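Local coordinates for SusD homolog (Bacteroides thetaiotaomicron VPI-5482, PDB 3FDH), which probably binds sugars at the bacterial cell surface as a SusD/RagB-family lipoprotein, handing them to a partner outer-membrane transporter, at residues Q237-Y243 and T327-M333; T32-A37 and Y118-L122; K193-F197 and S230-D236; L25-I29 and M111-M115; S320-A325 and M424-S428. All coordinates share one frame; numbering follows the deposited sequence.

Contact 1 of 5, residues Q237-Y243 and T327-M333; sequences QAAFDIY and TAPTLLM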
# COMPACT_ATOMS: atom_id res chain seq x y z
N GLN A 237 -11.04 7.02 7.41
CA GLN A 237 -9.88 6.23 6.94
C GLN A 237 -8.58 6.75 7.53
O GLN A 237 -8.49 7.88 7.96
CB GLN A 237 -9.83 6.12 5.42
CG GLN A 237 -9.29 7.37 4.73
CD GLN A 237 -9.57 7.42 3.27
OE1 GLN A 237 -9.89 6.40 2.65
NE2 GLN A 237 -9.49 8.64 2.69
N ALA A 238 -7.60 5.86 7.57
CA ALA A 238 -6.28 6.16 8.15
C ALA A 238 -5.39 6.86 7.13
O ALA A 238 -4.72 6.23 6.33
CB ALA A 238 -5.64 4.93 8.65
N ALA A 239 -5.47 8.18 7.20
CA ALA A 239 -4.78 9.06 6.28
C ALA A 239 -3.84 9.98 7.00
O ALA A 239 -4.19 10.64 7.94
CB ALA A 239 -5.79 9.89 5.50
N PHE A 240 -2.63 10.00 6.48
CA PHE A 240 -1.59 10.91 6.95
C PHE A 240 -1.74 12.04 5.96
O PHE A 240 -1.29 11.93 4.81
CB PHE A 240 -0.23 10.25 6.83
CG PHE A 240 0.90 11.08 7.31
CD1 PHE A 240 1.10 11.29 8.66
CD2 PHE A 240 1.81 11.62 6.41
CE1 PHE A 240 2.15 12.05 9.12
CE2 PHE A 240 2.88 12.39 6.87
CZ PHE A 240 3.04 12.62 8.24
N ASP A 241 -2.38 13.11 6.43
CA ASP A 241 -2.80 14.18 5.57
C ASP A 241 -2.25 15.52 6.04
O ASP A 241 -3.00 16.44 6.26
CB ASP A 241 -4.32 14.17 5.60
CG ASP A 241 -4.97 14.93 4.44
OD1 ASP A 241 -4.29 15.37 3.48
OD2 ASP A 241 -6.21 15.07 4.49
N ILE A 242 -0.94 15.59 6.21
CA ILE A 242 -0.32 16.82 6.71
C ILE A 242 0.62 17.43 5.68
O ILE A 242 1.40 18.33 5.97
CB ILE A 242 0.42 16.59 8.08
CG1 ILE A 242 1.72 15.80 7.90
CG2 ILE A 242 -0.51 15.90 9.08
CD1 ILE A 242 2.57 15.62 9.18
N TYR A 243 0.51 16.96 4.45
CA TYR A 243 1.38 17.49 3.39
C TYR A 243 1.04 18.92 3.01
O TYR A 243 -0.12 19.36 3.08
CB TYR A 243 1.39 16.58 2.14
CG TYR A 243 1.82 15.19 2.46
CD1 TYR A 243 3.00 14.96 3.16
CD2 TYR A 243 1.07 14.10 2.07
CE1 TYR A 243 3.42 13.66 3.46
CE2 TYR A 243 1.46 12.80 2.35
CZ TYR A 243 2.63 12.59 3.06
OH TYR A 243 3.05 11.31 3.34
N THR A 327 0.24 17.12 -2.55
CA THR A 327 -0.33 17.13 -1.22
C THR A 327 -1.38 16.06 -1.00
O THR A 327 -2.09 16.09 -0.01
CB THR A 327 -0.87 18.51 -0.85
OG1 THR A 327 -1.90 18.89 -1.76
CG2 THR A 327 0.25 19.56 -0.91
N ALA A 328 -1.44 15.06 -1.86
CA ALA A 328 -2.38 13.98 -1.63
C ALA A 328 -2.00 13.24 -0.35
O ALA A 328 -0.80 12.99 -0.10
CB ALA A 328 -2.41 12.99 -2.83
N PRO A 329 -3.00 12.80 0.45
CA PRO A 329 -2.60 12.07 1.66
C PRO A 329 -2.05 10.70 1.40
O PRO A 329 -2.34 10.08 0.39
CB PRO A 329 -3.90 11.89 2.45
CG PRO A 329 -5.04 12.15 1.43
CD PRO A 329 -4.45 13.07 0.39
N THR A 330 -1.27 10.23 2.35
CA THR A 330 -0.79 8.88 2.35
C THR A 330 -1.82 8.08 3.13
O THR A 330 -2.10 8.35 4.30
CB THR A 330 0.60 8.70 2.99
OG1 THR A 330 1.58 9.36 2.20
CG2 THR A 330 0.93 7.23 3.12
N LEU A 331 -2.40 7.10 2.45
CA LEU A 331 -3.44 6.25 3.04
C LEU A 331 -2.79 4.96 3.62
O LEU A 331 -2.37 4.05 2.89
CB LEU A 331 -4.55 5.97 2.00
CG LEU A 331 -5.25 7.21 1.44
CD1 LEU A 331 -6.37 6.80 0.45
CD2 LEU A 331 -5.72 8.09 2.54
N LEU A 332 -2.68 4.93 4.95
CA LEU A 332 -2.17 3.75 5.67
C LEU A 332 -3.20 2.64 5.49
O LEU A 332 -2.85 1.46 5.43
CB LEU A 332 -1.86 4.00 7.13
CG LEU A 332 -0.62 4.87 7.39
CD1 LEU A 332 -0.34 4.98 8.91
CD2 LEU A 332 0.61 4.33 6.69
N MSE A 333 -4.46 3.05 5.40
CA MSE A 333 -5.51 2.10 5.04
C MSE A 333 -6.74 2.87 4.68
O MSE A 333 -7.24 3.67 5.49
CB MSE A 333 -5.76 1.05 6.12
CG MSE A 333 -6.59 -0.15 5.56
SE MSE A 333 -7.29 -1.36 6.91
CE MSE A 333 -8.54 -2.27 5.73
O HOH W 1 -1.85 15.91 2.95
O HOH W 2 -4.83 16.75 1.18
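Backbone bonds carry the pairing of F240 with T330, where two short strands, 238-240 and 330-331, run antiparallel. The amide of F240 gives a nearly straight bond (174°) to T330 O at 2.8 Å, and T330 N returns one to F240 O. Two residues back along the first strand, A238 O takes the amide of L332 at 2.8 Å and, weakly, that of M333, so two residues face one: a classic beta bulge. A238 N in turn bonds to M333 O.

The polar side chains gather at the Y243 end. Y243 CG, anti to the carbonyl carbon (chi1 -58°), carries the ring across to T330, whose OG1 shares a hydrogen bond of 2.7 Å with Y243 OH at the ring's edge and in its plane. A328 O also sits by that edge, 3.1 Å from Y243 CD2. A water bridges D241 OD1 and T327 O, while another joins the same two atoms and Y243 N. Q237 OE1 turns away to Y335 N.

Apolar contact is small: A239 CB presses on L331 CD2 at 3.5 Å and rests on P329 CB. D241 CG and OD1 run beside the P329 ring in van der Waals contact. A phenylalanine in place of Y243 would probably leave T330 OG1 without its hydroxyl mate in a buried place.

Main-chain bonds thus join most of a buried ladder, which a hydroxyl pair and waters extend beyond F240-T330.

Contact 2 of 5, residues T32-A37 and Y118-L122; sequences TAFSNA and YNCAL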
# COMPACT_ATOMS: atom_id res chain seq x y z
N THR A 32 6.21 5.91 9.38
CA THR A 32 5.42 4.77 8.90
C THR A 32 4.71 5.12 7.60
O THR A 32 4.66 4.31 6.66
CB THR A 32 4.47 4.21 9.98
OG1 THR A 32 5.27 3.77 11.09
CG2 THR A 32 3.70 3.02 9.43
N ALA A 33 4.19 6.33 7.52
CA ALA A 33 3.47 6.77 6.32
C ALA A 33 4.43 7.10 5.21
O ALA A 33 4.47 6.48 4.15
CB ALA A 33 2.59 7.96 6.64
N PHE A 34 5.26 8.09 5.49
CA PHE A 34 6.16 8.65 4.47
C PHE A 34 7.25 7.71 3.93
O PHE A 34 7.46 7.64 2.71
CB PHE A 34 6.82 9.93 4.98
CG PHE A 34 7.57 10.66 3.91
CD1 PHE A 34 6.91 11.57 3.10
CD2 PHE A 34 8.90 10.42 3.70
CE1 PHE A 34 7.59 12.24 2.07
CE2 PHE A 34 9.60 11.08 2.68
CZ PHE A 34 8.93 12.00 1.87
N SER A 35 7.94 7.02 4.82
CA SER A 35 9.09 6.20 4.45
C SER A 35 8.86 4.70 4.33
O SER A 35 9.50 4.02 3.53
CB SER A 35 10.21 6.41 5.46
OG SER A 35 10.63 7.77 5.50
N ASN A 36 7.99 4.19 5.18
CA ASN A 36 7.76 2.77 5.29
C ASN A 36 6.71 2.20 4.38
O ASN A 36 7.02 1.33 3.58
CB ASN A 36 7.46 2.42 6.74
CG ASN A 36 8.59 2.82 7.67
OD1 ASN A 36 9.65 3.30 7.20
ND2 ASN A 36 8.39 2.65 8.96
N ALA A 37 5.48 2.64 4.57
CA ALA A 37 4.34 2.23 3.70
C ALA A 37 4.40 2.83 2.28
O ALA A 37 4.15 2.14 1.29
CB ALA A 37 2.99 2.63 4.34
N TYR A 118 1.65 -2.57 12.43
CA TYR A 118 1.71 -2.15 11.03
C TYR A 118 3.07 -2.40 10.45
O TYR A 118 3.22 -2.89 9.34
CB TYR A 118 1.29 -0.68 10.88
CG TYR A 118 0.89 -0.31 9.48
CD1 TYR A 118 1.84 -0.07 8.50
CD2 TYR A 118 -0.44 -0.18 9.14
CE1 TYR A 118 1.48 0.27 7.19
CE2 TYR A 118 -0.81 0.17 7.86
CZ TYR A 118 0.16 0.41 6.89
OH TYR A 118 -0.23 0.75 5.60
N ASN A 119 4.08 -2.06 11.24
CA ASN A 119 5.47 -2.21 10.79
C ASN A 119 5.92 -3.65 10.79
O ASN A 119 6.69 -4.08 9.91
CB ASN A 119 6.40 -1.31 11.59
CG ASN A 119 6.26 0.14 11.17
OD1 ASN A 119 6.68 0.53 10.07
ND2 ASN A 119 5.62 0.94 12.00
N CYS A 120 5.40 -4.43 11.72
CA CYS A 120 5.72 -5.86 11.73
C CYS A 120 5.18 -6.50 10.49
O CYS A 120 5.79 -7.40 9.91
CB CYS A 120 5.14 -6.57 12.95
SG CYS A 120 6.05 -6.23 14.50
N ALA A 121 4.03 -6.03 10.08
CA ALA A 121 3.36 -6.58 8.89
C ALA A 121 4.16 -6.26 7.64
O ALA A 121 4.30 -7.09 6.73
CB ALA A 121 1.96 -6.01 8.76
N LEU A 122 4.69 -5.05 7.58
CA LEU A 122 5.51 -4.66 6.39
C LEU A 122 6.71 -5.59 6.33
O LEU A 122 7.13 -6.07 5.29
CB LEU A 122 5.92 -3.17 6.44
CG LEU A 122 4.81 -2.15 6.20
CD1 LEU A 122 5.27 -0.73 6.58
CD2 LEU A 122 4.32 -2.19 4.75
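Two helices of the alpha-helical SusD-type fold, 21-37 and 106-127, lie side by side here, with T32 and N36 of one turned to N119 of the other. Their segments run almost parallel, 15° between directions and 11.3 Å between axes at closest approach, a spacing that leaves room for side chains to bridge the groove.

N119 is the bridge. Its ND2 gives a straight bond (174°) to T32 OG1 at 3.0 Å, lying in the plane of the amide. Its OD1 accepts N36 ND2 at 2.9 Å, less directly: the donor comes in tilted from the carbonyl plane, and the two amides stand nearly perpendicular. The ends of N119 therefore hold two residues one turn apart. Three of these atoms have a further mate: T32 OG1 also bonds to V28 O, N119 ND2 to M115 O and N36 ND2 to S85 OG.

Around this polar trio the contact is apolar. With CG2 of T32 anti to the backbone N, the methyl reaches Y118 CD1 at 3.7 Å, while A37 CB lies 4.0 Å from Y118 CE1. L122 CD1 fills in against N36 CB. Y118 OH passes beyond both helices to L332 O. Helix 21-37 ends in a wider pi-type turn, A37 N bonding to T32 O.

Such an amide, gripped at both ends inside a buried interface, should resist flipping, and its directional bonds probably fix the register of the two helices here.

Contact 3 of 5, residues K193-F197 and S230-D236; sequences KWLKF and SFTSADD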
# COMPACT_ATOMS: atom_id res chain seq x y z
N LYS A 193 -11.42 6.40 16.40
CA LYS A 193 -10.97 6.27 15.01
C LYS A 193 -9.77 5.32 14.96
O LYS A 193 -9.65 4.49 14.06
CB LYS A 193 -10.65 7.63 14.39
CG LYS A 193 -11.92 8.42 14.15
CD LYS A 193 -11.68 9.60 13.26
CE LYS A 193 -12.99 10.20 12.81
NZ LYS A 193 -12.80 11.25 11.82
N TRP A 194 -8.91 5.40 15.96
CA TRP A 194 -7.81 4.43 16.01
C TRP A 194 -8.36 3.02 16.17
O TRP A 194 -7.85 2.06 15.60
CB TRP A 194 -6.80 4.72 17.12
CG TRP A 194 -5.77 5.75 16.76
CD1 TRP A 194 -5.87 7.11 16.92
CD2 TRP A 194 -4.49 5.52 16.19
NE1 TRP A 194 -4.72 7.73 16.47
CE2 TRP A 194 -3.85 6.77 16.04
CE3 TRP A 194 -3.78 4.36 15.83
CZ2 TRP A 194 -2.59 6.90 15.53
CZ3 TRP A 194 -2.52 4.50 15.32
CH2 TRP A 194 -1.93 5.76 15.17
N LEU A 195 -9.42 2.92 16.94
CA LEU A 195 -10.01 1.62 17.24
C LEU A 195 -10.56 1.05 15.92
O LEU A 195 -10.38 -0.13 15.59
CB LEU A 195 -11.10 1.76 18.33
CG LEU A 195 -11.64 0.50 18.98
CD1 LEU A 195 -10.54 -0.25 19.72
CD2 LEU A 195 -12.72 0.94 19.96
N LYS A 196 -11.18 1.92 15.14
CA LYS A 196 -11.70 1.52 13.81
C LYS A 196 -10.58 1.06 12.89
O LYS A 196 -10.71 0.09 12.14
CB LYS A 196 -12.48 2.64 13.15
CG LYS A 196 -13.79 2.90 13.76
CD LYS A 196 -14.50 4.01 13.04
CE LYS A 196 -15.89 4.20 13.57
NZ LYS A 196 -16.46 5.47 13.03
N PHE A 197 -9.48 1.79 12.96
CA PHE A 197 -8.26 1.51 12.18
C PHE A 197 -7.73 0.13 12.62
O PHE A 197 -7.41 -0.73 11.79
CB PHE A 197 -7.24 2.65 12.37
CG PHE A 197 -5.92 2.47 11.66
CD1 PHE A 197 -5.81 1.75 10.46
CD2 PHE A 197 -4.79 3.13 12.15
CE1 PHE A 197 -4.55 1.61 9.81
CE2 PHE A 197 -3.55 3.02 11.50
CZ PHE A 197 -3.46 2.29 10.32
N SER A 230 -15.08 -1.08 11.82
CA SER A 230 -14.07 -0.20 11.27
C SER A 230 -14.65 1.04 10.61
O SER A 230 -15.71 1.51 10.98
CB SER A 230 -13.21 -1.00 10.32
OG SER A 230 -12.07 -0.26 9.91
N PHE A 231 -13.93 1.55 9.62
CA PHE A 231 -14.29 2.80 8.93
C PHE A 231 -15.70 2.79 8.39
O PHE A 231 -16.11 1.85 7.74
CB PHE A 231 -13.35 3.09 7.75
CG PHE A 231 -11.87 2.86 8.04
CD1 PHE A 231 -11.30 3.34 9.22
CD2 PHE A 231 -11.05 2.33 7.08
CE1 PHE A 231 -9.94 3.19 9.48
CE2 PHE A 231 -9.66 2.16 7.31
CZ PHE A 231 -9.11 2.62 8.55
N THR A 232 -16.42 3.88 8.63
CA THR A 232 -17.82 4.03 8.20
C THR A 232 -17.90 4.85 6.92
O THR A 232 -18.92 4.89 6.24
CB THR A 232 -18.67 4.74 9.26
OG1 THR A 232 -18.23 6.09 9.39
CG2 THR A 232 -18.55 4.06 10.61
N SER A 233 -16.79 5.53 6.63
CA SER A 233 -16.63 6.36 5.43
C SER A 233 -15.17 6.73 5.24
O SER A 233 -14.32 6.41 6.07
CB SER A 233 -17.41 7.67 5.53
OG SER A 233 -16.78 8.52 6.47
N ALA A 234 -14.89 7.42 4.15
CA ALA A 234 -13.52 7.85 3.86
C ALA A 234 -13.06 8.80 4.97
O ALA A 234 -11.87 8.94 5.26
CB ALA A 234 -13.43 8.51 2.50
N ASP A 235 -14.00 9.42 5.63
CA ASP A 235 -13.62 10.35 6.67
C ASP A 235 -12.99 9.65 7.85
O ASP A 235 -12.28 10.25 8.64
CB ASP A 235 -14.79 11.20 7.11
CG ASP A 235 -15.20 12.18 6.05
OD1 ASP A 235 -14.32 12.51 5.21
OD2 ASP A 235 -16.37 12.62 6.06
N ASP A 236 -13.19 8.35 7.92
CA ASP A 236 -12.68 7.61 9.05
C ASP A 236 -11.36 6.99 8.70
O ASP A 236 -10.66 6.44 9.58
CB ASP A 236 -13.62 6.43 9.42
CG ASP A 236 -14.77 6.84 10.29
OD1 ASP A 236 -14.81 7.98 10.77
OD2 ASP A 236 -15.66 5.98 10.50
O HOH W 3 -11.30 5.53 11.92
O HOH W 4 -10.43 11.20 10.42
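K196 and D236 cross obliquely, the lysine stretched straight out from its helix until NZ makes a salt bridge with D236 OD2 at 2.7 Å. The ammonium comes from above the carboxylate plane, 42° out of it. That oxygen is shared: T232 N reaches it on the anti side, and T232 OG1 approaches from above the plane at 2.8 Å. Three donors on one oxygen would probably stabilise the carboxylate's negative charge. The methylenes of K196 lie along the S230 backbone on the way, CD passing 3.5 Å from S230 O.

K193, one turn earlier, crosses D236 at about a right angle; its NZ makes a long salt bridge to OD1 at 4.0 Å, and one water links NZ to D235 O. A second water ties K193 O to D236 O. All this fastens helix 191-208 to the loop that follows helix 216-228 and leads into strand 238-240, a loop shaped by an ST turn in which S233 OG takes the amide of D235.

At the other end S230 OG, set anti to its own amide nitrogen (chi1 -170°), donates to K196 O at 2.6 Å, from well above that carbonyl's plane. Deeper in, F231 and F197 lie side by side, pointing the same way. F231 CE1 comes to 3.6 Å from F197 CA, and F231 CZ touches F197 CD1. Y187 and L338 also pack on F231.

Contact 4 of 5, residues L25-I29 and M111-M115; sequences LADVI and MAEVM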
# COMPACT_ATOMS: atom_id res chain seq x y z
N LEU A 25 5.82 9.19 19.09
CA LEU A 25 4.71 8.74 18.25
C LEU A 25 4.59 9.60 17.02
O LEU A 25 4.24 9.14 15.94
CB LEU A 25 3.39 8.76 19.03
CG LEU A 25 2.16 8.20 18.33
CD1 LEU A 25 2.39 6.65 18.13
CD2 LEU A 25 0.87 8.54 19.08
N ALA A 26 4.85 10.88 17.18
CA ALA A 26 4.73 11.82 16.04
C ALA A 26 5.66 11.34 14.94
O ALA A 26 5.32 11.29 13.75
CB ALA A 26 5.11 13.25 16.46
N ASP A 27 6.83 10.90 15.38
CA ASP A 27 7.87 10.44 14.45
C ASP A 27 7.52 9.09 13.85
O ASP A 27 7.75 8.84 12.67
CB ASP A 27 9.21 10.30 15.17
CG ASP A 27 10.35 10.05 14.21
OD1 ASP A 27 10.88 11.02 13.61
OD2 ASP A 27 10.74 8.88 14.08
N VAL A 28 6.95 8.22 14.67
CA VAL A 28 6.60 6.86 14.24
C VAL A 28 5.52 6.94 13.17
O VAL A 28 5.56 6.27 12.15
CB VAL A 28 6.17 5.97 15.48
CG1 VAL A 28 5.38 4.74 15.09
CG2 VAL A 28 7.41 5.61 16.36
N ILE A 29 4.55 7.82 13.37
CA ILE A 29 3.46 7.94 12.41
C ILE A 29 3.99 8.50 11.10
O ILE A 29 3.68 8.02 9.98
CB ILE A 29 2.34 8.81 12.96
CG1 ILE A 29 1.70 8.13 14.18
CG2 ILE A 29 1.27 9.10 11.91
CD1 ILE A 29 0.70 9.05 14.91
N MSE A 111 -2.02 3.44 20.40
CA MSE A 111 -1.69 3.96 19.07
C MSE A 111 -0.36 3.36 18.61
O MSE A 111 -0.18 2.98 17.43
CB MSE A 111 -1.61 5.49 19.06
CG MSE A 111 -2.90 6.17 19.47
SE MSE A 111 -2.70 8.08 19.68
CE MSE A 111 -4.50 8.52 20.19
N ALA A 112 0.58 3.33 19.54
CA ALA A 112 1.93 2.78 19.30
C ALA A 112 1.86 1.30 18.98
O ALA A 112 2.63 0.79 18.17
CB ALA A 112 2.86 3.04 20.49
N GLU A 113 0.91 0.61 19.61
CA GLU A 113 0.74 -0.84 19.41
C GLU A 113 0.24 -1.10 18.00
O GLU A 113 0.68 -2.03 17.31
CB GLU A 113 -0.19 -1.44 20.47
CG GLU A 113 0.55 -1.63 21.79
CD GLU A 113 -0.34 -1.84 23.02
OE1 GLU A 113 -1.51 -1.44 23.00
OE2 GLU A 113 0.19 -2.36 24.05
N VAL A 114 -0.62 -0.21 17.54
CA VAL A 114 -1.12 -0.28 16.17
C VAL A 114 0.04 -0.02 15.18
O VAL A 114 0.19 -0.68 14.15
CB VAL A 114 -2.29 0.72 15.93
CG1 VAL A 114 -2.66 0.81 14.39
CG2 VAL A 114 -3.52 0.33 16.77
N MSE A 115 0.90 0.94 15.50
CA MSE A 115 2.00 1.22 14.57
C MSE A 115 2.99 0.09 14.60
O MSE A 115 3.66 -0.18 13.60
CB MSE A 115 2.72 2.53 14.89
CG MSE A 115 1.89 3.79 14.73
SE MSE A 115 1.72 4.15 12.86
CE MSE A 115 0.01 3.44 12.45
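V28 and M115 reach past one another, CG1 of the valine against CB and CG of the methionine, where helix 21-37 packs on helix 106-127 in the helical body of the SusD-type fold. The two segments cross at 29°, their axes 10.5 Å apart at closest approach, and no hydrogen bond joins them.

The fit is tightest at V28. V28 CG1, placed anti to the backbone N (chi1 161°), bears on M115 CB at 3.5 Å, closer than carbons usually sit. At the start of the segment L25 CD2 meets the selenium of M111 at 3.6 Å, this methionine being present as selenomethionine and extended across the leucine at about a right angle.

Elsewhere the fit is slacker. L25 CD1 stays 4.3 Å from A112 CB and only just reaches M115. Both helices have further cover, I92 resting against L25 and A112, W194 against M111, F197 against M115. On the side of helix 21-37 turned from the partner, D27 is exposed to solvent.

In M115, also a selenomethionine, a chi2 of -76° turns the selenium toward I29, where SE stands 4.2 Å from I29 CG1.

Contact 5 of 5, residues S320-A325 and M424-S428; sequences SAFVYA and MWGAS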
# COMPACT_ATOMS: atom_id res chain seq x y z
N SER A 320 1.34 9.04 -15.28
CA SER A 320 0.07 9.12 -14.57
C SER A 320 -0.02 10.51 -13.93
O SER A 320 0.99 11.10 -13.54
CB SER A 320 -0.09 8.03 -13.50
OG SER A 320 0.76 8.24 -12.38
N ALA A 321 -1.23 11.02 -13.78
CA ALA A 321 -1.48 12.33 -13.16
C ALA A 321 -0.96 12.35 -11.70
O ALA A 321 -0.56 13.37 -11.13
CB ALA A 321 -2.99 12.65 -13.19
N PHE A 322 -0.92 11.14 -11.17
CA PHE A 322 -0.61 10.90 -9.75
C PHE A 322 0.79 11.33 -9.30
O PHE A 322 1.01 11.66 -8.13
CB PHE A 322 -0.84 9.43 -9.39
CG PHE A 322 -2.26 8.99 -9.57
CD1 PHE A 322 -3.26 9.54 -8.78
CD2 PHE A 322 -2.60 8.11 -10.59
CE1 PHE A 322 -4.56 9.15 -8.96
CE2 PHE A 322 -3.89 7.73 -10.79
CZ PHE A 322 -4.90 8.26 -9.97
N VAL A 323 1.72 11.37 -10.24
CA VAL A 323 3.09 11.74 -9.91
C VAL A 323 3.19 13.23 -9.52
O VAL A 323 4.18 13.65 -8.95
CB VAL A 323 4.10 11.37 -11.05
CG1 VAL A 323 4.03 9.82 -11.42
CG2 VAL A 323 3.94 12.29 -12.28
N TYR A 324 2.15 14.02 -9.82
CA TYR A 324 2.12 15.45 -9.48
C TYR A 324 1.16 15.81 -8.33
O TYR A 324 0.85 16.98 -8.08
CB TYR A 324 1.81 16.30 -10.73
CG TYR A 324 3.06 16.50 -11.57
CD1 TYR A 324 4.06 17.35 -11.14
CD2 TYR A 324 3.23 15.82 -12.77
CE1 TYR A 324 5.21 17.51 -11.89
CE2 TYR A 324 4.39 15.96 -13.50
CZ TYR A 324 5.38 16.79 -13.06
OH TYR A 324 6.51 16.96 -13.83
N ALA A 325 0.71 14.77 -7.63
CA ALA A 325 -0.27 14.92 -6.50
C ALA A 325 0.49 15.30 -5.23
O ALA A 325 0.53 14.55 -4.27
CB ALA A 325 -1.07 13.62 -6.29
N MSE A 424 -6.77 1.08 -6.29
CA MSE A 424 -5.56 1.19 -5.44
C MSE A 424 -4.31 1.72 -6.17
O MSE A 424 -3.23 1.90 -5.63
CB MSE A 424 -5.41 -0.09 -4.62
CG MSE A 424 -6.49 -0.23 -3.64
SE MSE A 424 -6.46 -1.73 -2.45
CE MSE A 424 -4.98 -1.28 -1.27
N TRP A 425 -4.58 2.11 -7.40
CA TRP A 425 -3.64 2.88 -8.25
C TRP A 425 -3.82 4.35 -7.88
O TRP A 425 -4.91 4.88 -7.86
CB TRP A 425 -4.03 2.73 -9.71
CG TRP A 425 -3.28 3.57 -10.66
CD1 TRP A 425 -1.92 3.72 -10.72
CD2 TRP A 425 -3.81 4.30 -11.77
NE1 TRP A 425 -1.56 4.53 -11.76
CE2 TRP A 425 -2.71 4.93 -12.41
CE3 TRP A 425 -5.12 4.51 -12.28
CZ2 TRP A 425 -2.86 5.70 -13.54
CZ3 TRP A 425 -5.26 5.33 -13.36
CH2 TRP A 425 -4.14 5.89 -14.01
N GLY A 426 -2.72 5.00 -7.60
CA GLY A 426 -2.69 6.40 -7.24
C GLY A 426 -1.41 6.92 -6.60
O GLY A 426 -0.32 6.32 -6.77
N ALA A 427 -1.58 8.00 -5.86
CA ALA A 427 -0.50 8.68 -5.11
C ALA A 427 -0.66 8.42 -3.63
O ALA A 427 -0.01 9.05 -2.76
CB ALA A 427 -0.57 10.24 -5.39
N SER A 428 -1.55 7.49 -3.31
CA SER A 428 -1.96 7.19 -1.92
C SER A 428 -1.09 6.22 -1.12
O SER A 428 -1.32 6.02 0.08
CB SER A 428 -3.42 6.72 -1.86
OG SER A 428 -4.30 7.66 -2.47
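S320 starts the contact with its CB, 3.6 Å from W425 CZ2 on the indole. The hydroxyl goes another way, to E52 OE2, the same carboxylate oxygen that holds W425 NE1, so E52 fixes the serine and the indole together.

F322 comes next and carries most of the contact. With CG anti to the carbonyl carbon (chi1 -62°), its ring stands edge-on to the indole in a T-shaped pair, planes 76° apart and the F322 ring centroid 4.7 Å from that of the W425 six-membered ring. F322 CE2 points in, above the middle of that ring and 3.4 Å from W425 CE2. One face of the phenylalanine is taken by the backbone: G426 CA sits 3.5 Å from the F322 centroid, almost on the ring normal, a CH-pi contact. With an alanine here, the indole face and G426 CA would both lose their aromatic partner, which is likely to open a gap between the two segments.

This packing joins a 3-10 turn at 321-323, between strands 319-320 and 330-331, to the loop linking helix 412-423 with helix 431-443. F251 of helix 250-258 touches both F322 and A427.

Past the turn the contact passes to A427. F322 O lies 3.5 Å from A427 CB and also receives the amide of A325 within its own segment. A325 CB then meets the A427 methyl directly, again at 3.5 Å.

Overall arrangement
Contact 1 is the hub: its strand pair touches all four others and is probably hydrogen-bonded to contacts 2 and 5. Contacts 2 and 4 hold the same helices, 21-37 and 106-127, their contact centres about 10 Å apart, yet differ in chemistry, the first bridged by an asparagine amide and the second purely apolar. Contact 3 is only partly buried, and there charges and waters do the work; F197 and F231 lead it inward to the strands. Contact 5, aromatic and buried, stands apart from contacts 2, 3 and 4, with no touch between them. Among these five, only contact 3 has salt bridges, and it is the least buried.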